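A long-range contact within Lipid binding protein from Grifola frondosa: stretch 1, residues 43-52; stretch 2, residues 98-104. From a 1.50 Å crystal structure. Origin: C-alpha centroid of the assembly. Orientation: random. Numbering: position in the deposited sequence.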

# COMPACT_ATOMS: atom_id res chain seq x y z
N GLN A 43 6.20 14.44 1.83
CA GLN A 43 5.01 14.85 1.09
C GLN A 43 3.88 13.88 1.32
O GLN A 43 2.73 14.27 1.51
CB GLN A 43 5.31 14.98 -0.40
CG GLN A 43 6.15 16.18 -0.80
CD GLN A 43 6.03 16.47 -2.29
OE1 GLN A 43 6.07 15.55 -3.11
NE2 GLN A 43 5.86 17.73 -2.64
N ALA A 44 4.18 12.58 1.29
CA ALA A 44 3.14 11.60 1.54
C ALA A 44 2.60 11.72 2.97
O ALA A 44 1.39 11.66 3.19
CB ALA A 44 3.67 10.19 1.27
N GLU A 45 3.50 11.89 3.95
CA GLU A 45 3.05 12.08 5.32
C GLU A 45 2.25 13.37 5.48
O GLU A 45 1.24 13.40 6.18
CB GLU A 45 4.25 12.07 6.27
CG GLU A 45 5.01 10.77 6.27
CD GLU A 45 6.11 10.69 7.31
OE1 GLU A 45 6.37 11.70 8.00
OE2 GLU A 45 6.72 9.61 7.42
N LYS A 46 2.66 14.44 4.80
CA LYS A 46 1.87 15.68 4.84
C LYS A 46 0.45 15.43 4.33
O LYS A 46 -0.52 15.99 4.88
CB LYS A 46 2.56 16.76 4.01
CG LYS A 46 1.88 18.10 4.01
CD LYS A 46 2.57 19.03 3.03
CE LYS A 46 2.01 20.45 3.12
NZ LYS A 46 2.69 21.37 2.19
N ARG A 47 0.29 14.61 3.29
CA ARG A 47 -1.05 14.31 2.80
C ARG A 47 -1.83 13.45 3.79
O ARG A 47 -3.04 13.66 3.98
CB ARG A 47 -0.97 13.61 1.44
CG ARG A 47 -2.31 13.23 0.84
CD ARG A 47 -3.19 14.48 0.66
NE ARG A 47 -4.37 14.19 -0.14
CZ ARG A 47 -5.46 14.96 -0.18
NH1 ARG A 47 -5.53 16.06 0.54
NH2 ARG A 47 -6.48 14.61 -0.94
N GLN A 48 -1.17 12.48 4.43
CA GLN A 48 -1.85 11.73 5.49
C GLN A 48 -2.38 12.68 6.56
O GLN A 48 -3.51 12.52 7.04
CB GLN A 48 -0.91 10.71 6.12
CG GLN A 48 -0.61 9.48 5.24
CD GLN A 48 0.44 8.61 5.84
OE1 GLN A 48 1.57 9.04 6.04
NE2 GLN A 48 0.11 7.36 6.12
N ALA A 49 -1.57 13.68 6.95
CA ALA A 49 -2.00 14.60 7.99
C ALA A 49 -3.19 15.43 7.53
O ALA A 49 -4.13 15.66 8.30
CB ALA A 49 -0.84 15.51 8.39
N GLU A 50 -3.16 15.92 6.28
CA GLU A 50 -4.29 16.67 5.72
C GLU A 50 -5.57 15.86 5.82
O GLU A 50 -6.61 16.37 6.27
CB GLU A 50 -4.07 17.01 4.24
CG GLU A 50 -2.97 17.97 3.87
CD GLU A 50 -2.79 18.00 2.36
OE1 GLU A 50 -1.63 18.12 1.89
OE2 GLU A 50 -3.79 17.88 1.63
N LEU A 51 -5.52 14.63 5.31
CA LEU A 51 -6.70 13.77 5.31
C LEU A 51 -7.21 13.51 6.72
O LEU A 51 -8.42 13.49 6.95
CB LEU A 51 -6.39 12.43 4.60
CG LEU A 51 -6.15 12.55 3.10
CD1 LEU A 51 -5.64 11.22 2.55
CD2 LEU A 51 -7.42 12.98 2.39
N LYS A 52 -6.30 13.27 7.67
CA LYS A 52 -6.72 13.04 9.05
C LYS A 52 -7.36 14.29 9.64
O LYS A 52 -8.40 14.20 10.30
CB LYS A 52 -5.53 12.59 9.89
CG LYS A 52 -5.84 12.51 11.39
CD LYS A 52 -4.72 11.84 12.17
CE LYS A 52 -5.04 11.75 13.65
NZ LYS A 52 -4.06 10.90 14.38
N GLN A 98 7.46 5.99 -6.65
CA GLN A 98 6.34 6.86 -6.38
C GLN A 98 5.52 6.36 -5.20
O GLN A 98 5.51 5.18 -4.87
CB GLN A 98 5.45 7.03 -7.61
CG GLN A 98 6.21 7.71 -8.73
CD GLN A 98 5.35 8.08 -9.89
OE1 GLN A 98 4.60 7.25 -10.38
NE2 GLN A 98 5.41 9.34 -10.31
N TRP A 99 4.87 7.32 -4.54
CA TRP A 99 3.90 7.11 -3.47
C TRP A 99 2.49 7.43 -3.94
O TRP A 99 2.29 8.31 -4.78
CB TRP A 99 4.16 8.06 -2.28
CG TRP A 99 5.45 7.95 -1.56
CD1 TRP A 99 6.63 8.52 -1.90
CD2 TRP A 99 5.68 7.23 -0.35
NE1 TRP A 99 7.60 8.21 -0.97
CE2 TRP A 99 7.03 7.41 -0.01
CE3 TRP A 99 4.87 6.45 0.48
CZ2 TRP A 99 7.59 6.84 1.13
CZ3 TRP A 99 5.42 5.88 1.61
CH2 TRP A 99 6.77 6.08 1.92
N THR A 100 1.50 6.75 -3.35
CA THR A 100 0.16 7.29 -3.34
C THR A 100 -0.37 7.30 -1.91
O THR A 100 0.14 6.61 -1.02
CB THR A 100 -0.77 6.54 -4.28
OG1 THR A 100 -1.96 7.30 -4.46
CG2 THR A 100 -1.10 5.15 -3.76
N VAL A 101 -1.39 8.13 -1.68
CA VAL A 101 -1.99 8.30 -0.37
C VAL A 101 -3.50 8.33 -0.53
O VAL A 101 -4.02 8.97 -1.45
CB VAL A 101 -1.51 9.60 0.31
CG1 VAL A 101 -2.20 9.79 1.66
CG2 VAL A 101 -0.00 9.56 0.48
N PHE A 102 -4.20 7.66 0.37
CA PHE A 102 -5.65 7.75 0.37
C PHE A 102 -6.16 7.49 1.78
O PHE A 102 -5.43 6.99 2.65
CB PHE A 102 -6.26 6.75 -0.62
CG PHE A 102 -5.99 5.29 -0.30
CD1 PHE A 102 -6.83 4.58 0.54
CD2 PHE A 102 -4.92 4.63 -0.86
CE1 PHE A 102 -6.58 3.25 0.84
CE2 PHE A 102 -4.67 3.30 -0.59
CZ PHE A 102 -5.51 2.61 0.27
N ILE A 103 -7.42 7.84 2.00
CA ILE A 103 -8.10 7.56 3.25
C ILE A 103 -9.17 6.51 3.01
O ILE A 103 -9.79 6.44 1.95
CB ILE A 103 -8.68 8.86 3.86
CG1 ILE A 103 -9.27 8.58 5.25
CG2 ILE A 103 -9.75 9.47 2.98
CD1 ILE A 103 -9.70 9.82 6.01
N HIS A 104 -9.38 5.69 4.02
CA HIS A 104 -10.54 4.82 4.09
C HIS A 104 -11.14 4.99 5.47
O HIS A 104 -10.40 4.97 6.46
CB HIS A 104 -10.14 3.36 3.84
CG HIS A 104 -11.30 2.46 3.56
ND1 HIS A 104 -11.99 1.81 4.55
CD2 HIS A 104 -11.88 2.11 2.38
CE1 HIS A 104 -12.95 1.07 4.00
NE2 HIS A 104 -12.91 1.24 2.69

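The contact between residues 43-52 and 98-104 is a small, largely apolar packing of a helix against a β-strand, held by side-chain fit without a single hydrogen bond or salt bridge crossing between them. Such pairings illustrate a general rule: when two elements each satisfy their own backbone, or find partners elsewhere, the two can be joined by shape and hydrophobicity alone. Here the helix bonds internally, as in Gln48 N to Ala44 O and Leu51 N to Arg47 O, both 3.0 Å. Its axis runs nearly parallel to the strand, 15° apart in the same N-to-C sense, with a closest approach of 8.3 Å, a spacing that side chains fill and that is too wide for backbone hydrogen bonds.

The two periodicities then select the participants. Ala44, Arg47 and Leu51 direct their CA-to-CB bonds toward the strand, while on the strand alternation turns Trp99, Val101 and Ile103 toward the helix and Thr100 and Phe102 away. Val101 is the hub. Val101 CG2 lies 3.8 Å from Ala44 CB, and Val101 CG1 meets Leu51 CD1 at 3.8 Å and Arg47 CG at 3.5 Å. The small side chain of Ala44 accompanies a close backbone approach, 6.4 Å between Ala44 CA and Val101 CA, and its methyl also reaches the indole, with Ala44 CB 3.9 Å from Trp99 CD2 in an off-centre CH-π contact. At the other end, Leu51 reaches across to the strand, Leu51 CD1 lying 4.1 Å from Ile103 CB.

Arg47 shows how a charged residue can serve an apolar seam: its aliphatic CG packs on Val101, while the guanidinium bonds within the helix, Arg47 NH1 to Glu50 OE2 at 2.7 Å, as part of a salt bridge. The contact buries 341 Å² in total, both sides summed.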